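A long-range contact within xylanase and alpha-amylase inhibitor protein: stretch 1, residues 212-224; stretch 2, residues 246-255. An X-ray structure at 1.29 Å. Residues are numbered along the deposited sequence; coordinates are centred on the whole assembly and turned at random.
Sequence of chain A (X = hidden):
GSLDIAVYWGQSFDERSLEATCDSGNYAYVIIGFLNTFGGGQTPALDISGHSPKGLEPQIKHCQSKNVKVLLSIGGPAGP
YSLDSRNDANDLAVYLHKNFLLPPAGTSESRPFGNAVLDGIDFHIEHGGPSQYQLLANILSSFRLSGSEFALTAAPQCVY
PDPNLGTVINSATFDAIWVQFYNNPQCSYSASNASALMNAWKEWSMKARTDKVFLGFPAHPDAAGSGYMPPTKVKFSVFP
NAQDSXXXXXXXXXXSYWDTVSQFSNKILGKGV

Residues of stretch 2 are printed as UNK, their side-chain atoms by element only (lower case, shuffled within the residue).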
# COMPACT_ATOMS: atom_id res chain seq x y z
N LYS A 212 7.94 -9.61 -5.00
CA LYS A 212 7.56 -8.52 -5.90
C LYS A 212 7.89 -7.16 -5.29
O LYS A 212 7.42 -6.83 -4.24
CB LYS A 212 6.06 -8.58 -6.18
CG LYS A 212 5.59 -9.84 -7.00
CD LYS A 212 6.29 -9.96 -8.36
CE LYS A 212 6.29 -11.42 -8.93
NZ LYS A 212 6.12 -11.49 -10.36
N VAL A 213 8.68 -6.40 -6.02
CA VAL A 213 8.98 -5.02 -5.66
C VAL A 213 8.34 -4.12 -6.72
O VAL A 213 8.60 -4.25 -7.92
CB VAL A 213 10.51 -4.75 -5.55
CG1 VAL A 213 10.76 -3.32 -5.08
CG2 VAL A 213 11.19 -5.75 -4.62
N PHE A 214 7.49 -3.22 -6.25
CA PHE A 214 6.85 -2.22 -7.09
C PHE A 214 7.52 -0.87 -6.86
O PHE A 214 7.93 -0.55 -5.73
CB PHE A 214 5.37 -2.07 -6.70
CG PHE A 214 4.49 -3.24 -7.07
CD1 PHE A 214 4.58 -4.46 -6.41
CD2 PHE A 214 3.50 -3.08 -8.04
CE1 PHE A 214 3.73 -5.51 -6.74
CE2 PHE A 214 2.64 -4.12 -8.37
CZ PHE A 214 2.76 -5.34 -7.72
N LEU A 215 7.61 -0.06 -7.91
CA LEU A 215 8.12 1.31 -7.78
C LEU A 215 6.96 2.26 -7.53
O LEU A 215 6.06 2.37 -8.36
CB LEU A 215 8.90 1.75 -9.01
CG LEU A 215 10.16 0.95 -9.36
CD1 LEU A 215 9.86 -0.06 -10.45
CD2 LEU A 215 11.26 1.90 -9.79
N GLY A 216 6.99 2.93 -6.38
CA GLY A 216 5.97 3.92 -6.02
C GLY A 216 6.33 5.30 -6.51
O GLY A 216 7.43 5.81 -6.23
N PHE A 217 5.39 5.91 -7.23
CA PHE A 217 5.56 7.25 -7.78
C PHE A 217 4.36 8.14 -7.46
O PHE A 217 3.24 7.65 -7.33
CB PHE A 217 5.69 7.20 -9.30
CG PHE A 217 6.98 6.61 -9.77
CD1 PHE A 217 7.00 5.35 -10.34
CD2 PHE A 217 8.17 7.32 -9.67
CE1 PHE A 217 8.21 4.79 -10.79
CE2 PHE A 217 9.38 6.77 -10.11
CZ PHE A 217 9.39 5.50 -10.67
N PRO A 218 4.57 9.47 -7.37
CA PRO A 218 3.44 10.39 -7.25
C PRO A 218 2.69 10.49 -8.57
O PRO A 218 3.30 10.49 -9.64
CB PRO A 218 4.09 11.74 -6.92
CG PRO A 218 5.52 11.45 -6.62
CD PRO A 218 5.87 10.18 -7.31
N ALA A 219 1.37 10.60 -8.51
CA ALA A 219 0.54 10.64 -9.72
C ALA A 219 0.45 12.04 -10.33
O ALA A 219 -0.04 12.19 -11.46
CB ALA A 219 -0.85 10.07 -9.44
N HIS A 220 0.92 13.05 -9.61
CA HIS A 220 0.80 14.45 -10.02
C HIS A 220 1.85 15.22 -9.23
O HIS A 220 2.18 14.82 -8.12
CB HIS A 220 -0.60 14.97 -9.66
CG HIS A 220 -0.92 16.33 -10.18
ND1 HIS A 220 -0.48 17.49 -9.58
CD2 HIS A 220 -1.68 16.73 -11.23
CE1 HIS A 220 -0.93 18.54 -10.24
NE2 HIS A 220 -1.66 18.10 -11.25
N PRO A 221 2.38 16.34 -9.79
CA PRO A 221 3.36 17.14 -9.03
C PRO A 221 2.89 17.59 -7.64
O PRO A 221 3.71 17.72 -6.72
CB PRO A 221 3.58 18.36 -9.93
CG PRO A 221 3.30 17.90 -11.29
CD PRO A 221 2.28 16.78 -11.20
N ASP A 222 1.59 17.83 -7.48
CA ASP A 222 1.04 18.29 -6.21
C ASP A 222 0.84 17.15 -5.20
O ASP A 222 0.56 17.42 -4.04
CB ASP A 222 -0.32 18.96 -6.43
CG ASP A 222 -0.22 20.42 -6.89
OD1 ASP A 222 0.72 21.14 -6.47
OD2 ASP A 222 -1.14 20.85 -7.62
N ALA A 223 0.96 15.90 -5.66
CA ALA A 223 0.67 14.74 -4.81
C ALA A 223 1.76 14.44 -3.79
O ALA A 223 1.51 13.72 -2.81
CB ALA A 223 0.40 13.52 -5.67
N ALA A 224 2.96 14.95 -4.02
CA ALA A 224 4.10 14.74 -3.13
C ALA A 224 4.94 16.01 -3.10
O ALA A 224 4.86 16.83 -4.01
CB ALA A 224 4.94 13.57 -3.61
N UNK A 246 13.75 -10.08 -11.87
CA UNK A 246 12.78 -11.14 -11.62
C UNK A 246 11.76 -10.74 -10.54
O UNK A 246 10.70 -11.35 -10.42
c UNK A 246 14.36 -12.98 -12.32
o UNK A 246 14.27 -12.22 -10.03
c UNK A 246 13.47 -12.46 -11.20
N UNK A 247 12.09 -9.70 -9.78
CA UNK A 247 11.22 -9.20 -8.72
C UNK A 247 10.33 -8.04 -9.16
O UNK A 247 9.54 -7.56 -8.36
c UNK A 247 12.67 -9.85 -6.70
c UNK A 247 12.04 -8.75 -7.52
n UNK A 247 15.20 -9.43 -3.97
c UNK A 247 14.24 -10.21 -4.79
c UNK A 247 13.29 -9.25 -5.46
N UNK A 248 10.45 -7.56 -10.39
CA UNK A 248 9.67 -6.40 -10.82
C UNK A 248 8.18 -6.69 -10.75
O UNK A 248 7.68 -7.57 -11.44
c UNK A 248 9.29 -3.60 -12.25
c UNK A 248 7.58 -4.06 -14.38
c UNK A 248 8.35 -5.09 -13.86
c UNK A 248 10.05 -5.99 -12.24
c UNK A 248 9.21 -4.87 -12.79
c UNK A 248 8.52 -2.56 -12.76
c UNK A 248 7.66 -2.79 -13.83
N UNK A 249 7.47 -5.96 -9.89
CA UNK A 249 6.04 -6.18 -9.71
C UNK A 249 5.17 -5.27 -10.55
O UNK A 249 4.05 -5.63 -10.92
N UNK A 250 5.68 -4.08 -10.85
CA UNK A 250 4.89 -3.03 -11.49
C UNK A 250 5.14 -1.71 -10.78
O UNK A 250 6.22 -1.49 -10.21
N UNK A 251 4.15 -0.82 -10.82
CA UNK A 251 4.25 0.45 -10.11
C UNK A 251 3.12 0.63 -9.11
O UNK A 251 2.07 0.00 -9.22
c UNK A 251 4.32 1.68 -11.06
c UNK A 251 2.92 3.14 -12.64
c UNK A 251 3.02 1.84 -11.85
c UNK A 251 5.56 1.62 -11.95
N UNK A 252 3.38 1.47 -8.12
CA UNK A 252 2.37 1.93 -7.19
C UNK A 252 2.22 3.44 -7.41
O UNK A 252 3.20 4.13 -7.69
c UNK A 252 1.84 2.14 -4.67
s UNK A 252 2.21 3.84 -4.16
c UNK A 252 2.77 1.59 -5.76
c UNK A 252 3.57 3.57 -3.03
N UNK A 253 0.99 3.94 -7.29
CA UNK A 253 0.73 5.36 -7.45
C UNK A 253 0.13 5.98 -6.20
O UNK A 253 -0.86 5.49 -5.64
c UNK A 253 0.44 5.34 -10.02
c UNK A 253 -0.61 5.46 -11.11
c UNK A 253 1.61 6.27 -10.30
c UNK A 253 -0.18 5.63 -8.65
N UNK A 254 0.72 7.09 -5.82
CA UNK A 254 0.20 7.94 -4.75
C UNK A 254 -0.40 9.16 -5.46
O UNK A 254 0.32 10.02 -5.91
c UNK A 254 -0.28 9.87 -0.77
c UNK A 254 0.78 9.26 -2.70
c UNK A 254 -0.74 7.34 0.13
c UNK A 254 0.74 10.60 -2.63
c UNK A 254 0.15 8.77 -1.53
c UNK A 254 1.36 8.39 -3.83
c UNK A 254 -0.07 7.49 -1.03
c UNK A 254 -0.94 9.71 0.46
n UNK A 254 0.11 10.98 -1.46
c UNK A 254 -1.14 8.45 0.89
N UNK A 255 -1.71 9.22 -5.66
CA UNK A 255 -2.74 8.32 -5.15
C UNK A 255 -3.98 8.51 -6.09
O UNK A 255 -3.95 9.29 -6.97
c UNK A 255 -3.58 10.13 -3.54
o UNK A 255 -3.97 10.78 -4.46
c UNK A 255 -3.17 8.67 -3.70
o UNK A 255 -3.41 10.60 -2.44
O HOH W 1 8.36 -10.59 -11.48

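Position 246 carries one carbon bearing an oxygen and a carbon, a small forked side chain pointing away from stretch 1: Thr246. Its carbonyl O takes a bond from a water that also accepts from Lys212 NZ, 2.7 Å from each.

Position 247 has four carbons in a row ending in nitrogen; the chain passes the side chain of Val213 and its end leads away from the contact. This is Lys247, its CD 4.2 Å from Val213 CG2. Its backbone opens the pairing, with Val213 N donating to Lys247 O at 2.7 Å.

At 248 one carbon leads to a six-carbon ring whose edge meets Leu215 CD1; this is Phe248, its CE1 3.7 Å from Leu215 CD1.

Position 249 has no side-chain atoms, and its CA sits over the face of the Phe214 ring, 3.9 Å from the centroid: Gly249. A CB here would fall 2.5 Å from Phe214 CE1, a clash, so the bare backbone makes room for the aromatic ring. Gly249 N donates to Val213 O at 2.8 Å.

Position 250, again bare, accepts at its O from Leu215 N, 3.0 Å away: Gly250. Here phi/psi of 134/-152 call for glycine by themselves, since a CB would jam against the preceding carbonyl.

Four carbons at 251 fork at the first, one arm two carbons long, and the short arm touches the edge of the Phe217 ring: Ile251, its CG2 4.3 Å from Phe217 CE1.

Position 252 is an unbranched run of two carbons, sulfur and carbon, its last carbon filling the place where a CB on Gly216 would point: Met252. That ideal CB would lie 2.7 Å from Met252 CE. Met252 N donates to Leu215 O at 2.8 Å.

At 253 four carbons fork at the second, one tip near Phe217 CB: Leu253, with CD2 4.3 Å from Phe217 CB.

Fused five- and six-membered rings at 254 hold eight carbons and one nitrogen, and Ala223 O approaches their edge: Trp254, its CD1 3.2 Å from Ala223 O.

Position 255 has two carbons, the second carrying two oxygens: Asp255. Preceded by a cis peptide, it caps the following helix.

The contact is a parallel strand pair held by seven backbone hydrogen bonds, ending at Ala219 N to Trp254 O (2.9 Å). Val213, Leu215 and Phe217 share one sheet face with Phe248, Ile251 and Leu253; on the other, Phe214 and Met252 occupy room beside glycines. Two features combine: a backbone ladder, and bulk matched to bare backbone across the strands.

Stretch 2 (246-255) TKFGGIMLWD
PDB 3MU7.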